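Local coordinates for RNA-binding protein, putative (PDB 6E4N) that probably binds mRNA through this RNA recognition motif domain, one piece of a longer trypanosome protein involved in kinetoplastid RNA editing, at residues Ser9-Glu14 with Ser61-Ala66. The protein carries 1 engineered substitution. Numbering follows the deposited sequence.
Sequences SGMSDE and SELEGA. Engineered in segment 9-14: Met11 (natural residue Leu).
Ala66 comes up beside Met11, their CA atoms 5.5 Å apart, where the irregular loop between strand 5-9 and helix 17-24 passes the type I' turn running from Leu63 to Ala66. That turn is the tight hairpin joining strand 62-63 to strand 66-70, closed by paired backbone bonds between Leu63 and Ala66, and the positive phi angles of Glu64 and Gly65 suit its type. The methyl of Ala66 makes the closest approach: CB lies 3.3 Å from Gly10 O and 3.5 Å from Ser12 N, touching mainly backbone, with the CB of Ser12 a looser neighbour. On the inner side, Met11, an engineered residue, extends with SD anti to CA (chi2 -168°), and SD reaches a loose apolar contact with Leu63 CD2 at 4.5 Å; both side chains also pack on Leu68 and on helix 17-24. One water bridges the two backbones, accepting from Ser12 N at 2.9 Å and donating to Leu63 O at 2.7 Å. The hydroxyl of Ser12 turns back to its own loop: OG sits roughly anti to the backbone N of Ser12 (chi1 151°), from where it takes the N-H of Glu14, 3.2 Å from OG to N, in an ST turn. Glu64 leans over the same loop, its carboxylate OE1 hydrogen-bonded to Thr15 just beyond Glu14. At this RRM sheet edge the water thus satisfies a backbone N-H and a C=O that do not meet directly, so turn and loop are joined by packing and one water-mediated link.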
ATOM      1  N   SER A   9       1.588   5.458  -3.825  1.00  9.89           N
ATOM      2  CA  SER A   9       1.417   6.899  -3.971  1.00 10.15           C
ATOM      3  C   SER A   9       0.017   7.208  -4.487  1.00 11.75           C
ATOM      4  O   SER A   9      -0.709   6.311  -4.921  1.00 13.79           O
ATOM      5  CB  SER A   9       2.484   7.489  -4.899  1.00 11.75           C
ATOM      6  OG  SER A   9       2.335   7.042  -6.232  1.00 13.55           O
ATOM      7  N   GLY A  10      -0.357   8.481  -4.428  1.00 13.34           N
ATOM      8  CA  GLY A  10      -1.645   8.922  -4.930  1.00 13.07           C
ATOM      9  C   GLY A  10      -2.718   8.986  -3.863  1.00 13.06           C
ATOM     10  O   GLY A  10      -3.860   9.344  -4.149  1.00 14.39           O
ATOM     11  N   MET A  11      -2.362   8.635  -2.632  1.00 13.24           N
ATOM     12  CA  MET A  11      -3.308   8.723  -1.528  1.00 13.81           C
ATOM     13  C   MET A  11      -3.746  10.153  -1.269  1.00 14.60           C
ATOM     14  O   MET A  11      -2.995  11.099  -1.499  1.00 13.62           O
ATOM     15  CB  MET A  11      -2.716   8.159  -0.233  1.00 15.06           C
ATOM     16  CG  MET A  11      -2.401   6.679  -0.245  1.00 15.39           C
ATOM     17  SD  MET A  11      -2.045   6.105   1.426  1.00 19.24           S
ATOM     18  CE  MET A  11      -0.522   6.995   1.745  1.00 14.92           C
ATOM     19  N   SER A  12      -4.971  10.300  -0.783  1.00 14.81           N
ATOM     20  CA  SER A  12      -5.418  11.566  -0.232  1.00 18.26           C
ATOM     21  C   SER A  12      -4.457  11.997   0.868  1.00 19.28           C
ATOM     22  O   SER A  12      -3.951  11.153   1.606  1.00 17.57           O
ATOM     23  CB  SER A  12      -6.841  11.441   0.313  1.00 24.00           C
ATOM     24  OG  SER A  12      -7.057  12.338   1.385  1.00 30.46           O
ATOM     25  N   ASP A  13      -4.204  13.301   0.963  1.00 19.78           N
ATOM     26  CA  ASP A  13      -3.321  13.867   1.984  0.83 18.85           C
ATOM     27  C   ASP A  13      -3.676  13.422   3.395  1.00 22.30           C
ATOM     28  O   ASP A  13      -2.804  13.278   4.252  1.00 24.98           O
ATOM     29  CB  ASP A  13      -3.358  15.397   1.932  0.90 20.21           C
ATOM     30  CG  ASP A  13      -2.379  15.970   0.936  0.66 25.17           C
ATOM     31  OD1 ASP A  13      -1.394  15.281   0.602  0.47 28.16           O
ATOM     32  OD2 ASP A  13      -2.597  17.114   0.486  0.54 25.72           O
ATOM     33  N   GLU A  14      -4.966  13.210   3.631  1.00 21.53           N
ATOM     34  CA  GLU A  14      -5.463  12.956   4.976  1.00 22.13           C
ATOM     35  C   GLU A  14      -5.558  11.468   5.318  1.00 16.53           C
ATOM     36  O   GLU A  14      -5.828  11.112   6.467  1.00 18.90           O
ATOM     37  CB  GLU A  14      -6.835  13.610   5.160  1.00 31.16           C
ATOM     38  CG  GLU A  14      -6.826  15.140   5.107  1.00 40.21           C
ATOM     39  CD  GLU A  14      -6.902  15.697   3.689  1.00 51.49           C
ATOM     40  OE1 GLU A  14      -6.931  14.901   2.720  1.00 56.72           O
ATOM     41  OE2 GLU A  14      -6.931  16.940   3.543  1.00 56.21           O
ATOM     42  N   SER A  61      -6.589   0.959  -7.225  1.00 11.67           N
ATOM     43  CA  SER A  61      -7.703   0.803  -6.299  1.00 11.82           C
ATOM     44  C   SER A  61      -8.012   2.148  -5.651  1.00 12.51           C
ATOM     45  O   SER A  61      -7.141   3.017  -5.544  1.00 14.01           O
ATOM     46  CB  SER A  61      -7.397  -0.245  -5.227  1.00 13.21           C
ATOM     47  OG  SER A  61      -6.244   0.097  -4.477  1.00 14.59           O
ATOM     48  N   GLU A  62      -9.254   2.316  -5.215  1.00 14.32           N
ATOM     49  CA  GLU A  62      -9.694   3.576  -4.641  1.00 15.83           C
ATOM     50  C   GLU A  62      -9.625   3.525  -3.119  1.00 15.96           C
ATOM     51  O   GLU A  62     -10.112   2.581  -2.499  1.00 17.91           O
ATOM     52  CB  GLU A  62     -11.116   3.893  -5.100  1.00 20.56           C
ATOM     53  CG  GLU A  62     -11.579   5.305  -4.800  1.00 30.18           C
ATOM     54  CD  GLU A  62     -12.901   5.625  -5.475  1.00 38.85           C
ATOM     55  OE1 GLU A  62     -13.008   5.413  -6.703  1.00 38.36           O
ATOM     56  OE2 GLU A  62     -13.834   6.072  -4.774  1.00 43.06           O
ATOM     57  N   LEU A  63      -9.011   4.540  -2.523  1.00 14.56           N
ATOM     58  CA  LEU A  63      -8.921   4.640  -1.073  1.00 14.31           C
ATOM     59  C   LEU A  63      -9.288   6.051  -0.645  1.00 14.36           C
ATOM     60  O   LEU A  63      -8.594   7.012  -0.989  1.00 14.10           O
ATOM     61  CB  LEU A  63      -7.514   4.273  -0.585  1.00 13.09           C
ATOM     62  CG  LEU A  63      -7.288   4.205   0.932  1.00 12.91           C
ATOM     63  CD1 LEU A  63      -8.306   3.276   1.609  1.00 14.35           C
ATOM     64  CD2 LEU A  63      -5.857   3.776   1.237  1.00 11.11           C
ATOM     65  N   GLU A  64     -10.390   6.160   0.097  1.00 14.33           N
ATOM     66  CA  GLU A  64     -10.942   7.446   0.526  1.00 15.85           C
ATOM     67  C   GLU A  64     -11.006   8.444  -0.623  1.00 18.40           C
ATOM     68  O   GLU A  64     -10.610   9.602  -0.484  1.00 20.12           O
ATOM     69  CB  GLU A  64     -10.132   8.023   1.691  1.00 20.44           C
ATOM     70  CG  GLU A  64     -10.030   7.078   2.880  1.00 23.86           C
ATOM     71  CD  GLU A  64      -9.503   7.753   4.133  1.00 26.31           C
ATOM     72  OE1 GLU A  64      -8.533   8.533   4.037  1.00 27.68           O
ATOM     73  OE2 GLU A  64     -10.069   7.505   5.219  1.00 27.29           O
ATOM     74  N   GLY A  65     -11.494   7.971  -1.764  1.00 18.48           N
ATOM     75  CA  GLY A  65     -11.714   8.820  -2.917  1.00 18.97           C
ATOM     76  C   GLY A  65     -10.526   8.961  -3.849  1.00 20.50           C
ATOM     77  O   GLY A  65     -10.664   9.492  -4.946  1.00 22.28           O
ATOM     78  N   ALA A  66      -9.358   8.488  -3.425  1.00 16.93           N
ATOM     79  CA  ALA A  66      -8.142   8.651  -4.218  1.00 16.59           C
ATOM     80  C   ALA A  66      -7.730   7.362  -4.924  1.00 17.56           C
ATOM     81  O   ALA A  66      -7.870   6.271  -4.376  1.00 16.85           O
ATOM     82  CB  ALA A  66      -7.006   9.149  -3.336  1.00 19.59           C
TER
HETATM   83  O   HOH W   1      -6.211   7.798  -0.094  1.00 14.77           O